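Local coordinates for MobA-like NTP transferase domain-containing protein (Thermus thermophilus, PDB 2DPW) that probably acts as a nucleotidyltransferase of the MobA-like, GT-A type, although its substrate and its biological role are unknown, at residues A[6-11]-A[50-55]; A[33-38]-A[56-61]; A[136-141]-A[193-198]. All blocks are in the same frame, centred on the assembly; numbering follows the deposited sequence.

Contact 1 of 3, residues A[6-11]-A[50-55]; sequences IVLAGG and VYVGEN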
loop_
_atom_site.group_PDB
_atom_site.type_symbol
_atom_site.label_atom_id
_atom_site.label_comp_id
_atom_site.label_asym_id
_atom_site.label_seq_id
_atom_site.Cartn_x
_atom_site.Cartn_y
_atom_site.Cartn_z
ATOM N N ILE A 6 8.021 1.487 6.015
ATOM C CA ILE A 6 8.140 2.785 5.368
ATOM C C ILE A 6 6.765 3.353 5.139
ATOM O O ILE A 6 5.863 2.675 4.659
ATOM C CB ILE A 6 8.869 2.716 4.012
ATOM C CG1 ILE A 6 10.282 2.149 4.209
ATOM C CG2 ILE A 6 8.897 4.110 3.381
ATOM C CD1 ILE A 6 11.106 2.048 2.949
ATOM N N VAL A 7 6.608 4.611 5.492
ATOM C CA VAL A 7 5.338 5.264 5.318
ATOM C C VAL A 7 5.457 6.386 4.316
ATOM O O VAL A 7 6.151 7.387 4.543
ATOM C CB VAL A 7 4.836 5.810 6.633
ATOM C CG1 VAL A 7 3.523 6.489 6.433
ATOM C CG2 VAL A 7 4.710 4.675 7.619
ATOM N N LEU A 8 4.783 6.187 3.190
ATOM C CA LEU A 8 4.768 7.153 2.112
ATOM C C LEU A 8 3.554 8.023 2.326
ATOM O O LEU A 8 2.520 7.842 1.692
ATOM C CB LEU A 8 4.681 6.424 0.776
ATOM C CG LEU A 8 5.844 5.460 0.533
ATOM C CD1 LEU A 8 5.663 4.788 -0.809
ATOM C CD2 LEU A 8 7.174 6.221 0.584
ATOM N N ALA A 9 3.689 8.951 3.261
ATOM C CA ALA A 9 2.620 9.872 3.592
ATOM C C ALA A 9 2.794 11.086 2.715
ATOM O O ALA A 9 2.046 12.057 2.815
ATOM C CB ALA A 9 2.704 10.268 5.048
ATOM N N GLY A 10 3.799 11.026 1.854
ATOM C CA GLY A 10 4.048 12.135 0.964
ATOM C C GLY A 10 2.846 12.358 0.072
ATOM O O GLY A 10 1.985 11.485 -0.069
ATOM N N GLY A 11 2.780 13.537 -0.529
ATOM C CA GLY A 11 1.674 13.828 -1.406
ATOM C C GLY A 11 0.895 15.065 -1.029
ATOM O O GLY A 11 0.308 15.148 0.047
ATOM N N VAL A 50 9.973 4.296 8.777
ATOM C CA VAL A 50 10.688 5.394 8.155
ATOM C C VAL A 50 9.530 6.187 7.566
ATOM O O VAL A 50 8.651 5.618 6.923
ATOM C CB VAL A 50 11.615 4.920 7.025
ATOM C CG1 VAL A 50 12.178 6.120 6.284
ATOM C CG2 VAL A 50 12.759 4.100 7.608
ATOM N N TYR A 51 9.531 7.494 7.789
ATOM C CA TYR A 51 8.470 8.371 7.327
ATOM C C TYR A 51 8.862 9.304 6.189
ATOM O O TYR A 51 9.728 10.162 6.352
ATOM C CB TYR A 51 7.978 9.221 8.502
ATOM C CG TYR A 51 6.916 10.219 8.121
ATOM C CD1 TYR A 51 5.603 9.814 7.893
ATOM C CD2 TYR A 51 7.233 11.561 7.931
ATOM C CE1 TYR A 51 4.635 10.717 7.485
ATOM C CE2 TYR A 51 6.271 12.474 7.517
ATOM C CZ TYR A 51 4.972 12.044 7.296
ATOM O OH TYR A 51 4.014 12.940 6.889
ATOM N N VAL A 52 8.218 9.163 5.038
ATOM C CA VAL A 52 8.524 10.066 3.938
ATOM C C VAL A 52 7.364 11.057 3.783
ATOM O O VAL A 52 6.242 10.676 3.479
ATOM C CB VAL A 52 8.758 9.289 2.628
ATOM C CG1 VAL A 52 9.515 10.160 1.644
ATOM C CG2 VAL A 52 9.533 8.007 2.917
ATOM N N GLY A 53 7.640 12.331 4.025
ATOM C CA GLY A 53 6.607 13.349 3.923
ATOM C C GLY A 53 6.903 14.513 4.858
ATOM O O GLY A 53 7.990 14.593 5.428
ATOM N N GLU A 54 5.953 15.423 5.026
ATOM C CA GLU A 54 6.177 16.562 5.907
ATOM C C GLU A 54 5.921 16.171 7.356
ATOM O O GLU A 54 4.917 15.527 7.665
ATOM C CB GLU A 54 5.264 17.714 5.520
ATOM C CG GLU A 54 5.626 19.023 6.171
ATOM C CD GLU A 54 4.558 20.076 5.960
ATOM O OE1 GLU A 54 4.130 20.270 4.799
ATOM O OE2 GLU A 54 4.148 20.711 6.956
ATOM N N ASN A 55 6.822 16.564 8.250
ATOM C CA ASN A 55 6.669 16.224 9.658
ATOM C C ASN A 55 6.547 17.465 10.547
ATOM O O ASN A 55 7.544 18.015 11.014
ATOM C CB ASN A 55 7.853 15.381 10.115
ATOM C CG ASN A 55 7.591 14.687 11.425
ATOM O OD1 ASN A 55 6.850 15.191 12.272
ATOM N ND2 ASN A 55 8.203 13.528 11.609
#

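Contact 2 of 3, residues A[33-38]-A[56-61]; sequences PMVEWV and PGLVPA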
loop_
_atom_site.group_PDB
_atom_site.type_symbol
_atom_site.label_atom_id
_atom_site.label_comp_id
_atom_site.label_asym_id
_atom_site.label_seq_id
_atom_site.Cartn_x
_atom_site.Cartn_y
_atom_site.Cartn_z
ATOM N N PRO A 33 -3.218 13.772 13.693
ATOM C CA PRO A 33 -2.918 13.811 12.266
ATOM C C PRO A 33 -2.998 12.352 11.842
ATOM O O PRO A 33 -2.236 11.503 12.310
ATOM C CB PRO A 33 -1.498 14.343 12.231
ATOM C CG PRO A 33 -1.477 15.282 13.403
ATOM C CD PRO A 33 -2.198 14.494 14.476
HETATM N N MSE A 34 -3.976 12.080 10.997
HETATM C CA MSE A 34 -4.262 10.768 10.431
HETATM C C MSE A 34 -3.157 9.695 10.400
HETATM O O MSE A 34 -3.372 8.555 10.821
HETATM C CB MSE A 34 -4.761 11.005 9.017
HETATM C CG MSE A 34 -5.171 9.777 8.288
HETATM SE SE MSE A 34 -5.692 10.311 6.545
HETATM C CE MSE A 34 -7.460 10.958 6.953
ATOM N N VAL A 35 -1.991 10.056 9.874
ATOM C CA VAL A 35 -0.883 9.124 9.739
ATOM C C VAL A 35 -0.328 8.547 11.041
ATOM O O VAL A 35 0.283 7.470 11.039
ATOM C CB VAL A 35 0.268 9.780 8.958
ATOM C CG1 VAL A 35 0.870 10.882 9.791
ATOM C CG2 VAL A 35 1.322 8.730 8.561
ATOM N N GLU A 36 -0.539 9.241 12.153
ATOM C CA GLU A 36 -0.025 8.750 13.434
ATOM C C GLU A 36 -0.692 7.450 13.860
ATOM O O GLU A 36 -0.117 6.674 14.636
ATOM C CB GLU A 36 -0.190 9.802 14.527
ATOM C CG GLU A 36 0.595 11.064 14.235
ATOM C CD GLU A 36 0.504 12.091 15.346
ATOM O OE1 GLU A 36 -0.413 11.970 16.198
ATOM O OE2 GLU A 36 1.348 13.020 15.356
ATOM N N TRP A 37 -1.905 7.219 13.356
ATOM C CA TRP A 37 -2.635 5.995 13.661
ATOM C C TRP A 37 -1.876 4.876 12.972
ATOM O O TRP A 37 -1.759 3.765 13.487
ATOM C CB TRP A 37 -4.072 6.081 13.133
ATOM C CG TRP A 37 -4.863 7.175 13.792
ATOM C CD1 TRP A 37 -5.365 8.299 13.204
ATOM C CD2 TRP A 37 -5.201 7.265 15.179
ATOM N NE1 TRP A 37 -5.997 9.086 14.137
ATOM C CE2 TRP A 37 -5.914 8.474 15.358
ATOM C CE3 TRP A 37 -4.976 6.440 16.289
ATOM C CZ2 TRP A 37 -6.396 8.882 16.607
ATOM C CZ3 TRP A 37 -5.453 6.843 17.524
ATOM C CH2 TRP A 37 -6.159 8.053 17.673
ATOM N N VAL A 38 -1.328 5.194 11.811
ATOM C CA VAL A 38 -0.565 4.219 11.059
ATOM C C VAL A 38 0.754 3.945 11.776
ATOM O O VAL A 38 1.139 2.787 11.966
ATOM C CB VAL A 38 -0.291 4.727 9.626
ATOM C CG1 VAL A 38 0.506 3.693 8.846
ATOM C CG2 VAL A 38 -1.614 5.026 8.925
ATOM N N PRO A 56 5.312 17.917 10.796
ATOM C CA PRO A 56 5.010 19.090 11.624
ATOM C C PRO A 56 5.380 18.821 13.075
ATOM O O PRO A 56 5.681 19.740 13.839
ATOM C CB PRO A 56 3.498 19.244 11.471
ATOM C CG PRO A 56 3.185 18.527 10.197
ATOM C CD PRO A 56 4.073 17.329 10.265
ATOM N N GLY A 57 5.332 17.543 13.441
ATOM C CA GLY A 57 5.639 17.124 14.797
ATOM C C GLY A 57 4.837 15.870 15.066
ATOM O O GLY A 57 3.948 15.844 15.915
ATOM N N LEU A 58 5.133 14.825 14.303
ATOM C CA LEU A 58 4.409 13.565 14.410
ATOM C C LEU A 58 4.729 12.761 15.649
ATOM O O LEU A 58 5.874 12.675 16.076
ATOM C CB LEU A 58 4.686 12.732 13.178
ATOM C CG LEU A 58 4.045 13.385 11.952
ATOM C CD1 LEU A 58 4.577 12.755 10.666
ATOM C CD2 LEU A 58 2.518 13.275 12.057
ATOM N N VAL A 59 3.688 12.185 16.225
ATOM C CA VAL A 59 3.783 11.369 17.422
ATOM C C VAL A 59 2.989 10.119 17.108
ATOM O O VAL A 59 1.823 10.226 16.778
ATOM C CB VAL A 59 3.108 12.061 18.632
ATOM C CG1 VAL A 59 2.877 11.043 19.737
ATOM C CG2 VAL A 59 3.961 13.240 19.121
ATOM N N PRO A 60 3.587 8.921 17.245
ATOM C CA PRO A 60 4.965 8.711 17.693
ATOM C C PRO A 60 5.993 9.095 16.653
ATOM O O PRO A 60 5.828 8.841 15.459
ATOM C CB PRO A 60 4.999 7.227 18.011
ATOM C CG PRO A 60 4.084 6.663 16.949
ATOM C CD PRO A 60 2.924 7.630 16.978
ATOM N N ALA A 61 7.059 9.724 17.122
ATOM C CA ALA A 61 8.134 10.144 16.243
ATOM C C ALA A 61 8.631 8.934 15.444
ATOM O O ALA A 61 8.895 7.861 15.995
ATOM C CB ALA A 61 9.269 10.754 17.067
#

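Contact 3 of 3, residues A[136-141]-A[193-198]; sequences ARLREG and LSLAEV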
loop_
_atom_site.group_PDB
_atom_site.type_symbol
_atom_site.label_atom_id
_atom_site.label_comp_id
_atom_site.label_asym_id
_atom_site.label_seq_id
_atom_site.Cartn_x
_atom_site.Cartn_y
_atom_site.Cartn_z
ATOM N N ALA A 136 -12.137 -6.525 -8.177
ATOM C CA ALA A 136 -11.771 -7.355 -9.306
ATOM C C ALA A 136 -12.234 -8.779 -9.005
ATOM O O ALA A 136 -11.916 -9.341 -7.955
ATOM C CB ALA A 136 -10.288 -7.317 -9.508
ATOM N N ARG A 137 -12.995 -9.357 -9.928
ATOM C CA ARG A 137 -13.523 -10.701 -9.746
ATOM C C ARG A 137 -12.559 -11.779 -10.235
ATOM O O ARG A 137 -12.236 -11.851 -11.419
ATOM C CB ARG A 137 -14.865 -10.837 -10.478
ATOM C CG ARG A 137 -15.909 -9.794 -10.086
ATOM C CD ARG A 137 -17.199 -9.923 -10.901
ATOM N NE ARG A 137 -17.980 -11.121 -10.571
ATOM C CZ ARG A 137 -18.129 -12.175 -11.373
ATOM N NH1 ARG A 137 -17.549 -12.196 -12.569
ATOM N NH2 ARG A 137 -18.861 -13.211 -10.979
ATOM N N LEU A 138 -12.100 -12.613 -9.309
ATOM C CA LEU A 138 -11.185 -13.703 -9.631
ATOM C C LEU A 138 -11.884 -15.012 -9.339
ATOM O O LEU A 138 -12.787 -15.068 -8.511
ATOM C CB LEU A 138 -9.922 -13.628 -8.773
ATOM C CG LEU A 138 -9.057 -12.381 -8.911
ATOM C CD1 LEU A 138 -7.827 -12.534 -8.034
ATOM C CD2 LEU A 138 -8.662 -12.190 -10.366
ATOM N N ARG A 139 -11.462 -16.073 -10.008
ATOM C CA ARG A 139 -12.082 -17.360 -9.763
ATOM C C ARG A 139 -12.123 -17.643 -8.272
ATOM O O ARG A 139 -13.050 -18.275 -7.777
ATOM C CB ARG A 139 -11.319 -18.474 -10.475
ATOM C CG ARG A 139 -11.586 -18.534 -11.957
ATOM C CD ARG A 139 -10.966 -19.774 -12.536
ATOM N NE ARG A 139 -10.107 -19.457 -13.670
ATOM C CZ ARG A 139 -9.350 -20.348 -14.303
ATOM N NH1 ARG A 139 -9.343 -21.618 -13.914
ATOM N NH2 ARG A 139 -8.599 -19.967 -15.327
ATOM N N GLU A 140 -11.122 -17.156 -7.554
ATOM C CA GLU A 140 -11.050 -17.387 -6.126
ATOM C C GLU A 140 -11.876 -16.389 -5.309
ATOM O O GLU A 140 -12.014 -16.539 -4.093
ATOM C CB GLU A 140 -9.582 -17.386 -5.680
ATOM C CG GLU A 140 -8.738 -18.502 -6.325
ATOM C CD GLU A 140 -8.025 -18.086 -7.622
ATOM O OE1 GLU A 140 -8.596 -17.291 -8.411
ATOM O OE2 GLU A 140 -6.888 -18.575 -7.855
ATOM N N GLY A 141 -12.435 -15.377 -5.972
ATOM C CA GLY A 141 -13.249 -14.412 -5.254
ATOM C C GLY A 141 -13.311 -13.005 -5.821
ATOM O O GLY A 141 -13.104 -12.777 -7.005
ATOM N N LEU A 193 -10.538 -14.887 -14.865
ATOM C CA LEU A 193 -9.148 -15.030 -14.473
ATOM C C LEU A 193 -8.956 -15.516 -13.031
ATOM O O LEU A 193 -9.836 -15.372 -12.170
ATOM C CB LEU A 193 -8.452 -13.683 -14.667
ATOM C CG LEU A 193 -6.951 -13.573 -14.383
ATOM C CD1 LEU A 193 -6.156 -14.371 -15.404
ATOM C CD2 LEU A 193 -6.520 -12.114 -14.419
ATOM N N SER A 194 -7.787 -16.090 -12.769
ATOM C CA SER A 194 -7.487 -16.586 -11.430
ATOM C C SER A 194 -6.282 -15.932 -10.758
ATOM O O SER A 194 -5.400 -15.362 -11.401
ATOM C CB SER A 194 -7.263 -18.093 -11.445
ATOM O OG SER A 194 -5.906 -18.387 -11.718
ATOM N N LEU A 195 -6.240 -16.072 -9.441
ATOM C CA LEU A 195 -5.187 -15.490 -8.629
ATOM C C LEU A 195 -3.758 -15.906 -8.998
ATOM O O LEU A 195 -2.861 -15.058 -9.071
ATOM C CB LEU A 195 -5.480 -15.795 -7.159
ATOM C CG LEU A 195 -4.774 -14.996 -6.069
ATOM C CD1 LEU A 195 -4.826 -13.504 -6.374
ATOM C CD2 LEU A 195 -5.451 -15.299 -4.752
ATOM N N ALA A 196 -3.534 -17.195 -9.233
ATOM C CA ALA A 196 -2.186 -17.640 -9.584
ATOM C C ALA A 196 -1.806 -17.133 -10.966
ATOM O O ALA A 196 -0.626 -16.937 -11.267
ATOM C CB ALA A 196 -2.092 -19.148 -9.543
ATOM N N GLU A 197 -2.813 -16.926 -11.811
ATOM C CA GLU A 197 -2.569 -16.426 -13.154
ATOM C C GLU A 197 -2.068 -15.005 -13.011
ATOM O O GLU A 197 -1.106 -14.599 -13.662
ATOM C CB GLU A 197 -3.852 -16.439 -13.974
ATOM C CG GLU A 197 -4.339 -17.821 -14.341
ATOM C CD GLU A 197 -5.570 -17.777 -15.229
ATOM O OE1 GLU A 197 -6.664 -17.408 -14.735
ATOM O OE2 GLU A 197 -5.441 -18.100 -16.428
ATOM N N VAL A 198 -2.737 -14.254 -12.146
ATOM C CA VAL A 198 -2.360 -12.879 -11.880
ATOM C C VAL A 198 -0.905 -12.859 -11.391
ATOM O O VAL A 198 -0.046 -12.176 -11.964
ATOM C CB VAL A 198 -3.265 -12.283 -10.791
ATOM C CG1 VAL A 198 -2.933 -10.835 -10.582
ATOM C CG2 VAL A 198 -4.721 -12.452 -11.178
#

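Contact 1 of 3, residues A[6-11]-A[50-55]
Strands 6-8 and 50-52 run parallel as neighbours in the central sheet, their axes 4.7 Å apart at closest approach. V7 is gripped through both its backbone polar atoms: V7 N donates to V50 O at 2.7 Å, and V52 N donates to V7 O at 2.8 Å, each bond lying nearly along the C=O axis. A weak bond from A9 N to V52 O carries the pairing just past the strand. I6, L8, V50 and V52 line one face, where L8 CD2 rests on V52 CG2 at 3.8 Å; helix 72-81 packs on I6, L8 and V52, and V50 meets V83 and L66. Branched aliphatic groups suit this buried layer. V7 and Y51 share the other face, against helix 35-44. From Y51 CB, CG swings anti to the backbone N (chi1 177°) and CD1 comes alongside V7 CG1 at 4.2 Å. The A9 methyl lies oblique to the outer part of the ring, and the terminal Y51 OH donates to E54 O at 2.8 Å from above the carbonyl plane. G53 fits beside this hydroxyl because a CB would strike it and, at these backbone angles, the preceding carbonyl. A9-G10-G11 belongs to the LAGG segment, in relatives part of the nucleotide-binding loop. The chemistry implies a buried apolar frame whose main-chain bonds hold the strand end from which that loop probably springs, though G10 itself is poorly ordered, while one tyrosine hydroxyl ties down the loop after strand 48-52.

Contact 2 of 3, residues A[33-38]-A[56-61]
G57 brings the loop after strand 48-52 round toward the start of helix 35-44; its phi of 151° would press a side chain against the preceding carbonyl, so glycine suits the bend. L58 follows. Its CG is anti to the carbonyl carbon, which sends the branch inward, and the CD2 methyl does the touching. L58 CD2 meets V35 CG1 at 3.7 Å, the two side chains crossing at about a right angle. The same methyl lies against E36 CG, the L58 and E36 side chains crossing obliquely, and reaches P33 CB more loosely. A leucine is long enough to reach this apolar corner, where Y51 of strand 48-52 also packs against both V35 and L58. Strand 4-8, helix 35-44 and strand 48-52 form a beta-alpha-beta crossover of the Rossmann-like sheet, and the loop 56-61 folds back along its helix before the chain enters strand 64-66. V59, an exposed residue, contributes chiefly its backbone: V59 N donates to E36 OE2 at 2.6 Å, with an N-H...O angle of 161°. The donor approaches from well above the carboxylate plane. E36 can serve because its chain is extended beyond CG, spanning the gap from the first helical turn. Its other oxygen, OE1, is salt-bridged to R32, which also gives a weak bond to V59 O; the arginine probably keeps the buried glutamate ionised. At P60 a cis peptide bond turns the chain, and the ring lies along the helix, P60 CD 4.0 Å from E36 O, with L39, E40 and Y43 continuing the surface it touches.

Contact 3 of 3, residues A[136-141]-A[193-198]
A bend at chi2 of 92° folds the E140 carboxylate back over the start of helix 195-206, and R139, kinked at chi3 (-127°), lays its guanidinium along the same helix end. Both residues occupy the corners of the type I turn from L138 to G141, so their side chains leave the tip of a tight hairpin together. E140 OE1 accepts the L195 N-H at 2.8 Å, from somewhat above the carboxylate plane. An acidic group suits a helix N-terminus, where amides lack helical partners and the helix dipole would probably stabilise the negative charge. S194, the N-cap residue, and E197 make a capping box: S194 N donates to E197 OE1 at 2.6 Å, on the anti lone pair, while E197 N gives only a weak return bond to S194 OG. The same E197 OE1 takes the salt bridge from R139 NH2 at 3.3 Å, guanidinium and carboxylate planes standing 79° apart, so the arginine comes across the carboxylate and not flat against it. S194 CB sits over one guanidinium face, offset toward its rim. Along the backbone, R139 N donates to L193 O at 2.8 Å, tying the turn to the residue before the cap. Next to these polar bonds L138 supplies the apolar part, its two methyls diverging: CD1 meets L195 CD1 at 3.6 Å, and CD2 meets V198 CG2 at 4.0 Å. A forked leucine can touch two positions of the helix in this way. The hairpin of strands 136-138 and 141-145, with F143 touching L138, is thereby fastened to the N-terminal end of helix 195-206, while L193 turns away to pack on V184, K187 and L188 of helix 182-190.

Contacts 1 and 2 touch and make one continuous unit, buried in contact 1 and partly exposed in contact 2: their centres are 10 Å apart, V7 CG1 touches V35 CG2 at 3.8 Å, and Y51 CZ lies 3.5 Å from L58 CD1. Their segments alternate along the chain, so each contact closes a loop of chain that interleaves with the other. Contact 3 stands on the opposite side of the chain's centre, 32 Å from contact 1 and 36 Å from contact 2 between centres, yet its hairpin belongs to the same mixed sheet as contact 1. If the nucleotide binds as in relatives, contact 1 would border the site, and contact 3, about 20 Å from contact 1 at nearest atoms, would be remote.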